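Local coordinates for sporozoite microneme protein essential for cell traversal (PDB 4U5A) that is needed by Plasmodium berghei sporozoites to traverse host cells and folds as a four-helix bundle, at residues D20-I25 and I67-L72; S55-V60 and F173-Y178. One frame throughout, in Å; residues are numbered along the deposited sequence.

Contact 1. Residues D20-I25 and I67-L72; sequences DFSNDI and IIDGIL
Two antiparallel helices of the four-helix bundle, 10-39 and 59-84, meet here, their short segments running at 177° with axes 9.6 Å apart. Phe21, a large flat side chain, spans the gap between them, its CG anti to the backbone N (chi1 -172°). Leu72 covers one face near the rim, its CD2 3.4 Å from Phe21 CG, while CG1 of Ile25, one turn further along, covers the opposite face. The ring edge meets the backbone of Ile68, and Phe21 CZ touches Ile68 CG2 at 3.5 Å. Beta-branched Ile68 and Ile25 cross at about a right angle, Ile68 CG2 meeting Ile25 CD1 beside the ring; from helix 88-126, Cys102 packs on Phe21 and Leu72, and Ile105 on Ile68. At the partly exposed flank a polar pair replaces the apolar ones: Ser22 OG donates to Asp69 OD1 over 2.7 Å, on the syn lone pair. Asp69 extends with CG anti to its backbone N, which brings the carboxylate to the short serine. Ser22 OG also accepts from Arg73 NH2, while Ser18 O, one turn back, competes with Asp69 for the single hydroxyl proton. An apolar interior with a hydrogen-bonded polar flank is characteristic of an antiparallel helical bundle.

Contact 2. Residues S55-V60 and F173-Y178; sequences SKYSFV and FITPIY
Tyr57 O accepts one hydrogen bond across this contact, from Tyr178 OH at 3.2 Å. The hydroxyl lies in the carbonyl plane on a lone pair, with a C=O...O angle of 124°. This carbonyl lies where helix 49-57 gives way to helix 59-84, so a tyrosine, long enough to reach from helix 167-197 and polar at its tip, suits the place. Tyr178 extends with CG anti to the backbone N, and its ring lies face to face with that of Tyr57, centroids 4.3 Å apart and planes at 11°. The rings lie nearly over each other's centres, and Tyr57 CB also comes to 3.9 Å from Tyr178 CE1. The stack ties the junction of two consecutive helices to the last long helix of the bundle, Phe36 of helix 10-39 packing against Tyr57. At the edge of the Tyr57 ring, in its plane, sits Ile174 CD1, 3.4 Å from CE2. Ile174 CG1 takes the crowded position between backbone N and carbonyl carbon (chi1 69°), from which the extended chain sends CD1 to the ring. Val60 CG2 lies beside the Tyr178 hydroxyl. Ser58 OG donates to Ser55 O over 2.6 Å from above the carbonyl plane, folding back on the preceding turn.

Helix 59-84 takes part in both contacts: its beginning contributes Val60 to contact 2, and the next turns bring Ile68, Asp69 and Leu72 to contact 1. The centres lie about 22 Å apart, on opposite sides of the chain's centre, and the nearest atoms about 7 Å apart, so the two do not touch. Their segments alternate along the chain, 20-25, 55-60, 67-72 and 173-178, so the two pairings cross along the sequence. Contact 1 is buried and joins helix 59-84 to helix 10-39, whereas contact 2 lies at the surface and joins the helix junction to helix 167-197. Together they tie three of the long helices.

Contact 1. Residues D20-I25 and I67-L72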
# COMPACT_ATOMS: atom_id res chain seq x y z
N ASP A 20 6.31 10.53 -11.57
CA ASP A 20 5.34 10.87 -10.53
C ASP A 20 4.80 9.62 -9.86
O ASP A 20 4.74 9.54 -8.62
CB ASP A 20 4.17 11.68 -11.11
CG ASP A 20 4.56 13.11 -11.45
OD1 ASP A 20 5.74 13.48 -11.25
OD2 ASP A 20 3.67 13.87 -11.90
N PHE A 21 4.42 8.64 -10.67
CA PHE A 21 3.91 7.39 -10.13
C PHE A 21 4.95 6.75 -9.21
O PHE A 21 4.62 6.28 -8.12
CB PHE A 21 3.51 6.43 -11.25
CG PHE A 21 2.81 5.20 -10.76
CD1 PHE A 21 1.50 5.27 -10.30
CD2 PHE A 21 3.45 3.96 -10.76
CE1 PHE A 21 0.85 4.14 -9.85
CE2 PHE A 21 2.80 2.83 -10.31
CZ PHE A 21 1.49 2.92 -9.85
N SER A 22 6.20 6.75 -9.65
CA SER A 22 7.29 6.20 -8.85
C SER A 22 7.43 6.91 -7.51
O SER A 22 7.58 6.26 -6.47
CB SER A 22 8.61 6.28 -9.62
OG SER A 22 8.64 5.37 -10.70
N ASN A 23 7.35 8.24 -7.53
CA ASN A 23 7.41 9.03 -6.30
C ASN A 23 6.29 8.67 -5.32
O ASN A 23 6.54 8.41 -4.14
CB ASN A 23 7.35 10.52 -6.62
CG ASN A 23 8.60 11.03 -7.30
OD1 ASN A 23 9.66 10.41 -7.23
ND2 ASN A 23 8.48 12.16 -7.98
N ASP A 24 5.06 8.64 -5.84
CA ASP A 24 3.90 8.30 -5.02
C ASP A 24 4.04 6.89 -4.41
O ASP A 24 3.77 6.68 -3.23
CB ASP A 24 2.62 8.41 -5.84
CG ASP A 24 2.39 9.81 -6.39
OD1 ASP A 24 2.93 10.78 -5.81
OD2 ASP A 24 1.67 9.94 -7.41
N ILE A 25 4.48 5.94 -5.24
CA ILE A 25 4.69 4.57 -4.79
C ILE A 25 5.75 4.49 -3.69
O ILE A 25 5.57 3.78 -2.70
CB ILE A 25 5.09 3.65 -5.96
CG1 ILE A 25 3.90 3.45 -6.90
CG2 ILE A 25 5.56 2.29 -5.46
CD1 ILE A 25 2.79 2.62 -6.30
N ILE A 67 6.74 -3.94 -7.86
CA ILE A 67 6.14 -4.56 -9.03
C ILE A 67 5.17 -3.59 -9.72
O ILE A 67 5.23 -3.39 -10.93
CB ILE A 67 5.39 -5.86 -8.65
CG1 ILE A 67 6.37 -6.92 -8.15
CG2 ILE A 67 4.58 -6.39 -9.82
CD1 ILE A 67 5.72 -8.22 -7.75
N ILE A 68 4.27 -3.01 -8.92
CA ILE A 68 3.31 -2.02 -9.41
C ILE A 68 4.02 -0.85 -10.08
O ILE A 68 3.65 -0.42 -11.17
CB ILE A 68 2.43 -1.49 -8.26
CG1 ILE A 68 1.66 -2.64 -7.61
CG2 ILE A 68 1.47 -0.42 -8.76
CD1 ILE A 68 0.82 -2.21 -6.43
N ASP A 69 5.06 -0.35 -9.42
CA ASP A 69 5.87 0.74 -9.94
C ASP A 69 6.51 0.35 -11.27
O ASP A 69 6.46 1.11 -12.23
CB ASP A 69 6.94 1.14 -8.92
CG ASP A 69 7.70 2.39 -9.31
OD1 ASP A 69 7.40 3.00 -10.36
OD2 ASP A 69 8.61 2.78 -8.55
N GLY A 70 7.08 -0.85 -11.32
CA GLY A 70 7.78 -1.29 -12.51
C GLY A 70 6.86 -1.65 -13.67
O GLY A 70 7.19 -1.40 -14.83
N ILE A 71 5.70 -2.22 -13.35
CA ILE A 71 4.73 -2.60 -14.37
C ILE A 71 4.21 -1.36 -15.09
O ILE A 71 4.07 -1.36 -16.32
CB ILE A 71 3.55 -3.41 -13.77
CG1 ILE A 71 3.99 -4.85 -13.48
CG2 ILE A 71 2.38 -3.45 -14.73
CD1 ILE A 71 2.89 -5.72 -12.91
N LEU A 72 3.95 -0.30 -14.34
CA LEU A 72 3.43 0.91 -14.96
C LEU A 72 4.51 1.58 -15.80
O LEU A 72 4.23 2.04 -16.91
CB LEU A 72 2.94 1.91 -13.91
CG LEU A 72 2.29 3.10 -14.61
CD1 LEU A 72 0.77 2.99 -14.58
CD2 LEU A 72 2.77 4.44 -14.09

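Contact 2. Residues S55-V60 and F173-Y178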
# COMPACT_ATOMS: atom_id res chain seq x y z
N SER A 55 10.39 -7.73 10.72
CA SER A 55 11.26 -7.12 9.73
C SER A 55 11.36 -8.00 8.50
O SER A 55 11.50 -7.49 7.38
CB SER A 55 12.65 -6.86 10.32
OG SER A 55 12.63 -5.75 11.21
N LYS A 56 11.30 -9.31 8.70
CA LYS A 56 11.20 -10.23 7.58
C LYS A 56 9.89 -10.01 6.84
O LYS A 56 9.87 -9.90 5.62
CB LYS A 56 11.32 -11.68 8.06
N TYR A 57 8.79 -9.95 7.60
CA TYR A 57 7.46 -9.74 7.03
C TYR A 57 7.36 -8.47 6.19
O TYR A 57 6.59 -8.42 5.23
CB TYR A 57 6.41 -9.69 8.15
CG TYR A 57 5.91 -11.04 8.60
CD1 TYR A 57 6.33 -12.21 7.98
CD2 TYR A 57 5.00 -11.14 9.65
CE1 TYR A 57 5.87 -13.44 8.40
CE2 TYR A 57 4.54 -12.38 10.06
CZ TYR A 57 4.97 -13.52 9.44
OH TYR A 57 4.50 -14.74 9.86
N SER A 58 8.12 -7.45 6.56
CA SER A 58 8.02 -6.14 5.92
C SER A 58 8.62 -6.08 4.52
O SER A 58 8.45 -5.09 3.82
CB SER A 58 8.69 -5.09 6.80
OG SER A 58 10.08 -5.36 6.94
N PHE A 59 9.31 -7.14 4.11
CA PHE A 59 10.01 -7.12 2.83
C PHE A 59 9.09 -7.44 1.65
O PHE A 59 9.32 -6.97 0.54
CB PHE A 59 11.19 -8.09 2.85
CG PHE A 59 12.35 -7.61 3.68
CD1 PHE A 59 12.53 -6.26 3.94
CD2 PHE A 59 13.27 -8.51 4.20
CE1 PHE A 59 13.59 -5.81 4.70
CE2 PHE A 59 14.34 -8.07 4.97
CZ PHE A 59 14.50 -6.72 5.22
N VAL A 60 8.06 -8.23 1.90
CA VAL A 60 7.15 -8.63 0.84
C VAL A 60 6.27 -7.48 0.33
O VAL A 60 6.13 -7.31 -0.88
CB VAL A 60 6.26 -9.82 1.29
CG1 VAL A 60 5.37 -10.30 0.15
CG2 VAL A 60 7.13 -10.96 1.77
N PHE A 173 -1.91 -14.99 15.43
CA PHE A 173 -2.77 -13.81 15.33
C PHE A 173 -2.50 -12.97 14.09
O PHE A 173 -3.43 -12.52 13.43
CB PHE A 173 -2.64 -12.94 16.57
CG PHE A 173 -3.46 -11.68 16.51
CD1 PHE A 173 -4.85 -11.75 16.51
CD2 PHE A 173 -2.85 -10.44 16.44
CE1 PHE A 173 -5.61 -10.60 16.44
CE2 PHE A 173 -3.61 -9.28 16.38
CZ PHE A 173 -4.99 -9.36 16.38
N ILE A 174 -1.23 -12.75 13.78
CA ILE A 174 -0.90 -11.85 12.67
C ILE A 174 -0.86 -12.58 11.33
O ILE A 174 -0.83 -11.93 10.28
CB ILE A 174 0.46 -11.14 12.89
CG1 ILE A 174 1.62 -12.14 12.79
CG2 ILE A 174 0.49 -10.42 14.23
CD1 ILE A 174 2.97 -11.49 12.92
N THR A 175 -0.86 -13.91 11.34
CA THR A 175 -0.84 -14.65 10.08
C THR A 175 -2.09 -14.38 9.21
O THR A 175 -1.95 -14.12 8.01
CB THR A 175 -0.69 -16.18 10.32
OG1 THR A 175 0.63 -16.46 10.79
CG2 THR A 175 -0.93 -16.95 9.03
N PRO A 176 -3.31 -14.42 9.79
CA PRO A 176 -4.43 -14.09 8.90
C PRO A 176 -4.41 -12.64 8.42
O PRO A 176 -4.73 -12.38 7.26
CB PRO A 176 -5.66 -14.33 9.77
CG PRO A 176 -5.22 -15.22 10.86
CD PRO A 176 -3.77 -14.96 11.09
N ILE A 177 -4.03 -11.72 9.30
CA ILE A 177 -3.99 -10.30 8.97
C ILE A 177 -2.96 -10.00 7.88
O ILE A 177 -3.26 -9.32 6.90
CB ILE A 177 -3.68 -9.45 10.23
CG1 ILE A 177 -4.82 -9.58 11.24
CG2 ILE A 177 -3.46 -7.99 9.87
CD1 ILE A 177 -4.57 -8.87 12.55
N TYR A 178 -1.76 -10.54 8.05
CA TYR A 178 -0.67 -10.34 7.09
C TYR A 178 -0.96 -11.02 5.75
O TYR A 178 -0.68 -10.45 4.69
CB TYR A 178 0.65 -10.83 7.69
CG TYR A 178 1.81 -10.85 6.73
CD1 TYR A 178 2.50 -9.69 6.41
CD2 TYR A 178 2.24 -12.05 6.17
CE1 TYR A 178 3.56 -9.71 5.53
CE2 TYR A 178 3.30 -12.08 5.29
CZ TYR A 178 3.96 -10.91 4.97
OH TYR A 178 5.02 -10.95 4.10